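Local structure of glucosidase 2 subunit beta (Schizosaccharomyces pombe, 4XQM) at residues Y18-Y23 and Y83-K88. The protein recognises mannose-rich N-glycans through its MRH lectin domain, the part present here, and retains the catalytic alpha subunit of glucosidase II in the endoplasmic reticulum. Residues are numbered along the deposited sequence; the frame is centred on the assembly and turned at random.
Sequences YKVVFY and YLIKMK. With MAN (alpha-D-mannopyranose), chain B.
Met87 pushes its sulfur across from strand 83-88 into the hollow between Val20 and Phe22. SD sits 3.7 Å from Val20 CG1, the branch anti to the backbone N (chi1 175°), and the fork of the valine faces the sulfur, with CB and CG2 each at 3.9 Å. Next to the valine, SD also meets the edge of the Phe22 ring at CE1, close to the ring plane and 5.0 Å from the centroid, a Met-aromatic contact. The bend at the last torsion (chi3 62°) brings the methyl CE to 3.8 Å from Phe22 CZ. Phe22 itself follows the end of its strand, and its ring reaches in tip to tip with the methionine.

Two residues earlier in the strand, Ile85 points CD1 at Val20 CG2 at a looser 4.3 Å. At the far end Tyr18 and Tyr83 cross at about a right angle, the Tyr18 hydroxyl lying 4.2 Å from Tyr83 CE2. Both phenols have polar work to do: Tyr18 OH bonds to Gln28, whereas Tyr83 OH donates to mannose O3 over 2.7 Å, with O3 in the plane of the Tyr83 ring at its edge, and also pairs with Arg58 NE. Glu77, Gln28, Tyr16 and Arg58 hold the sugar too, which makes Tyr18 a second-shell neighbour through Gln28.

The strands cross at 67° with axes 10.4 Å apart. Val20, Phe22, Ile85 and Met87 make an apolar middle, and the two tyrosines carry hydroxyls at the sugar end: the buried core of a flattened beta-barrel, the mannose 6-phosphate receptor homology fold, with its mannose pocket at the tyrosine end.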
ATOM      1  N   TYR A  18       9.309   0.182   1.556  1.00 11.78           N
ATOM      2  CA  TYR A  18       7.902  -0.066   1.265  1.00 11.77           C
ATOM      3  C   TYR A  18       7.698  -0.075  -0.235  1.00 12.25           C
ATOM      4  O   TYR A  18       8.244   0.771  -0.948  1.00 11.76           O
ATOM      5  CB  TYR A  18       7.022   1.002   1.919  1.00 10.23           C
ATOM      6  CG  TYR A  18       6.865   0.824   3.414  1.00  9.33           C
ATOM      7  CD1 TYR A  18       5.946  -0.084   3.937  1.00  9.44           C
ATOM      8  CD2 TYR A  18       7.638   1.558   4.304  1.00 11.52           C
ATOM      9  CE1 TYR A  18       5.807  -0.257   5.315  1.00 11.02           C
ATOM     10  CE2 TYR A  18       7.502   1.400   5.686  1.00 10.38           C
ATOM     11  CZ  TYR A  18       6.582   0.502   6.183  1.00 10.07           C
ATOM     12  OH  TYR A  18       6.445   0.339   7.543  1.00 13.27           O
ATOM     13  N   LYS A  19       6.918  -1.038  -0.710  1.00 11.82           N
ATOM     14  CA  LYS A  19       6.653  -1.181  -2.128  1.00 13.88           C
ATOM     15  C   LYS A  19       5.171  -1.415  -2.320  1.00 13.76           C
ATOM     16  O   LYS A  19       4.620  -2.404  -1.816  1.00 15.85           O
ATOM     17  CB  LYS A  19       7.450  -2.350  -2.691  1.00 14.37           C
ATOM     18  CG  LYS A  19       7.206  -2.657  -4.148  1.00 22.13           C
ATOM     19  CD  LYS A  19       8.111  -3.823  -4.555  1.00 29.42           C
ATOM     20  CE  LYS A  19       9.537  -3.634  -4.008  1.00 30.26           C
ATOM     21  NZ  LYS A  19      10.405  -4.839  -4.195  1.00 41.86           N
ATOM     22  N   VAL A  20       4.521  -0.483  -3.013  1.00 10.07           N
ATOM     23  CA  VAL A  20       3.110  -0.622  -3.348  1.00 11.63           C
ATOM     24  C   VAL A  20       3.002  -0.917  -4.831  1.00 11.24           C
ATOM     25  O   VAL A  20       3.530  -0.166  -5.655  1.00 11.91           O
ATOM     26  CB  VAL A  20       2.307   0.667  -3.051  1.00  9.12           C
ATOM     27  CG1 VAL A  20       0.859   0.523  -3.533  1.00 10.63           C
ATOM     28  CG2 VAL A  20       2.346   0.985  -1.550  1.00 10.99           C
ATOM     29  N   VAL A  21       2.346  -2.026  -5.159  1.00 12.63           N
ATOM     30  CA  VAL A  21       2.035  -2.339  -6.547  1.00 10.57           C
ATOM     31  C   VAL A  21       0.516  -2.303  -6.724  1.00 11.49           C
ATOM     32  O   VAL A  21      -0.212  -3.115  -6.137  1.00 11.20           O
ATOM     33  CB  VAL A  21       2.590  -3.702  -6.956  1.00 12.22           C
ATOM     34  CG1 VAL A  21       2.411  -3.889  -8.454  1.00 13.69           C
ATOM     35  CG2 VAL A  21       4.054  -3.786  -6.612  1.00 13.59           C
ATOM     36  N   PHE A  22       0.030  -1.358  -7.523  1.00 10.82           N
ATOM     37  CA  PHE A  22      -1.422  -1.181  -7.658  1.00 11.02           C
ATOM     38  C   PHE A  22      -2.109  -2.465  -8.138  1.00 12.46           C
ATOM     39  O   PHE A  22      -1.679  -3.079  -9.118  1.00 12.76           O
ATOM     40  CB  PHE A  22      -1.763  -0.013  -8.595  1.00 10.44           C
ATOM     41  CG  PHE A  22      -1.390   1.352  -8.053  1.00 11.31           C
ATOM     42  CD1 PHE A  22      -1.387   1.613  -6.684  1.00 11.89           C
ATOM     43  CD2 PHE A  22      -1.064   2.384  -8.932  1.00 12.17           C
ATOM     44  CE1 PHE A  22      -1.051   2.894  -6.201  1.00 10.66           C
ATOM     45  CE2 PHE A  22      -0.728   3.648  -8.462  1.00 11.36           C
ATOM     46  CZ  PHE A  22      -0.719   3.906  -7.103  1.00 11.46           C
ATOM     47  N   TYR A  23      -3.153  -2.872  -7.409  1.00  9.90           N
ATOM     48  CA  TYR A  23      -3.989  -4.024  -7.760  1.00 11.61           C
ATOM     49  C   TYR A  23      -3.257  -5.359  -7.692  1.00 13.70           C
ATOM     50  O   TYR A  23      -3.753  -6.375  -8.188  1.00 16.21           O
ATOM     51  CB  TYR A  23      -4.632  -3.839  -9.140  1.00 12.24           C
ATOM     52  CG  TYR A  23      -5.572  -2.660  -9.225  1.00 12.42           C
ATOM     53  CD1 TYR A  23      -6.438  -2.354  -8.181  1.00 13.29           C
ATOM     54  CD2 TYR A  23      -5.580  -1.835 -10.340  1.00 16.25           C
ATOM     55  CE1 TYR A  23      -7.305  -1.263  -8.264  1.00 15.00           C
ATOM     56  CE2 TYR A  23      -6.436  -0.762 -10.432  1.00 13.99           C
ATOM     57  CZ  TYR A  23      -7.292  -0.472  -9.402  1.00 13.23           C
ATOM     58  OH  TYR A  23      -8.134   0.613  -9.506  1.00 15.99           O
ATOM     59  N   TYR A  83      -1.468  -1.220   8.474  1.00 13.48           N
ATOM     60  CA  TYR A  83      -0.724  -0.125   7.879  1.00 13.10           C
ATOM     61  C   TYR A  83      -1.652   0.812   7.111  1.00 14.29           C
ATOM     62  O   TYR A  83      -2.473   0.360   6.311  1.00 17.02           O
ATOM     63  CB  TYR A  83       0.351  -0.678   6.945  1.00 12.78           C
ATOM     64  CG  TYR A  83       1.272  -1.661   7.638  1.00 13.01           C
ATOM     65  CD1 TYR A  83       0.912  -3.002   7.778  1.00 10.21           C
ATOM     66  CD2 TYR A  83       2.480  -1.244   8.176  1.00 13.09           C
ATOM     67  CE1 TYR A  83       1.748  -3.904   8.429  1.00 10.59           C
ATOM     68  CE2 TYR A  83       3.327  -2.132   8.831  1.00 10.51           C
ATOM     69  CZ  TYR A  83       2.951  -3.462   8.953  1.00 12.44           C
ATOM     70  OH  TYR A  83       3.780  -4.358   9.601  1.00 12.68           O
ATOM     71  N   LEU A  84      -1.538   2.110   7.367  1.00  9.69           N
ATOM     72  CA  LEU A  84      -2.292   3.089   6.589  1.00 12.27           C
ATOM     73  C   LEU A  84      -1.291   3.815   5.703  1.00 10.87           C
ATOM     74  O   LEU A  84      -0.365   4.460   6.200  1.00 12.53           O
ATOM     75  CB  LEU A  84      -3.012   4.083   7.509  1.00 11.62           C
ATOM     76  CG  LEU A  84      -3.960   3.460   8.533  1.00 17.03           C
ATOM     77  CD1 LEU A  84      -4.673   4.561   9.312  1.00 21.71           C
ATOM     78  CD2 LEU A  84      -4.959   2.565   7.839  1.00 19.46           C
ATOM     79  N   ILE A  85      -1.452   3.688   4.392  1.00 10.87           N
ATOM     80  CA  ILE A  85      -0.483   4.256   3.459  1.00 10.55           C
ATOM     81  C   ILE A  85      -1.160   5.297   2.598  1.00 10.78           C
ATOM     82  O   ILE A  85      -2.157   4.999   1.922  1.00 11.83           O
ATOM     83  CB  ILE A  85       0.123   3.166   2.556  1.00 11.91           C
ATOM     84  CG1 ILE A  85       0.701   2.033   3.409  1.00 12.15           C
ATOM     85  CG2 ILE A  85       1.212   3.760   1.666  1.00 11.15           C
ATOM     86  CD1 ILE A  85       1.311   0.889   2.610  1.00 11.73           C
ATOM     87  N   LYS A  86      -0.634   6.518   2.630  1.00 10.02           N
ATOM     88  CA  LYS A  86      -1.138   7.593   1.775  1.00 11.09           C
ATOM     89  C   LYS A  86      -0.210   7.785   0.575  1.00 11.46           C
ATOM     90  O   LYS A  86       1.019   7.776   0.725  1.00 11.31           O
ATOM     91  CB  LYS A  86      -1.264   8.893   2.574  1.00 14.83           C
ATOM     92  CG  LYS A  86      -1.927  10.033   1.800  1.00 19.65           C
ATOM     93  CD  LYS A  86      -2.270  11.194   2.732  1.00 23.64           C
ATOM     94  CE  LYS A  86      -2.632  12.439   1.933  1.00 35.37           C
ATOM     95  NZ  LYS A  86      -2.730  13.655   2.799  1.00 39.34           N
ATOM     96  N   MET A  87      -0.798   7.944  -0.611  1.00 11.79           N
ATOM     97  CA  MET A  87      -0.025   8.095  -1.839  1.00  9.93           C
ATOM     98  C   MET A  87      -0.560   9.193  -2.741  1.00  9.11           C
ATOM     99  O   MET A  87      -1.722   9.557  -2.655  1.00 10.60           O
ATOM    100  CB  MET A  87      -0.053   6.792  -2.649  1.00 12.49           C
ATOM    101  CG  MET A  87       0.480   5.580  -1.934  1.00 12.86           C
ATOM    102  SD  MET A  87       0.568   4.164  -3.050  1.00 12.97           S
ATOM    103  CE  MET A  87       1.724   4.755  -4.287  1.00 12.63           C
ATOM    104  N   LYS A  88       0.303   9.694  -3.617  1.00 10.86           N
ATOM    105  CA  LYS A  88      -0.124  10.457  -4.786  1.00 11.47           C
ATOM    106  C   LYS A  88       0.263   9.680  -6.034  1.00 11.43           C
ATOM    107  O   LYS A  88       1.258   8.932  -6.024  1.00 11.82           O
ATOM    108  CB  LYS A  88       0.501  11.857  -4.782  1.00 12.67           C
ATOM    109  CG  LYS A  88      -0.184  12.771  -3.767  1.00 16.04           C
ATOM    110  CD  LYS A  88       0.771  13.665  -2.998  1.00 30.45           C
ATOM    111  CE  LYS A  88       1.339  14.772  -3.846  1.00 32.43           C
ATOM    112  NZ  LYS A  88       1.573  16.027  -3.037  1.00 27.90           N
TER
HETATM  113  C1  MAN B 501       7.994  -5.771  11.782  1.00 25.34           C
HETATM  114  C2  MAN B 501       7.291  -4.916  10.905  1.00 14.79           C
HETATM  115  C3  MAN B 501       6.455  -3.995  11.806  1.00 16.21           C
HETATM  116  C4  MAN B 501       5.622  -4.837  12.818  1.00 14.16           C
HETATM  117  C5  MAN B 501       6.567  -5.733  13.635  1.00 18.08           C
HETATM  118  C6  MAN B 501       5.841  -6.718  14.521  1.00 16.92           C
HETATM  119  O1  MAN B 501       8.648  -4.753  12.478  1.00 26.58           O
HETATM  120  O2  MAN B 501       6.456  -5.688  10.121  1.00 18.59           O
HETATM  121  O3  MAN B 501       5.652  -3.143  11.034  1.00 14.74           O
HETATM  122  O4  MAN B 501       4.945  -3.996  13.709  1.00 16.84           O
HETATM  123  O5  MAN B 501       7.302  -6.514  12.705  1.00 21.43           O
HETATM  124  O6  MAN B 501       6.799  -7.257  15.438  1.00 19.05           O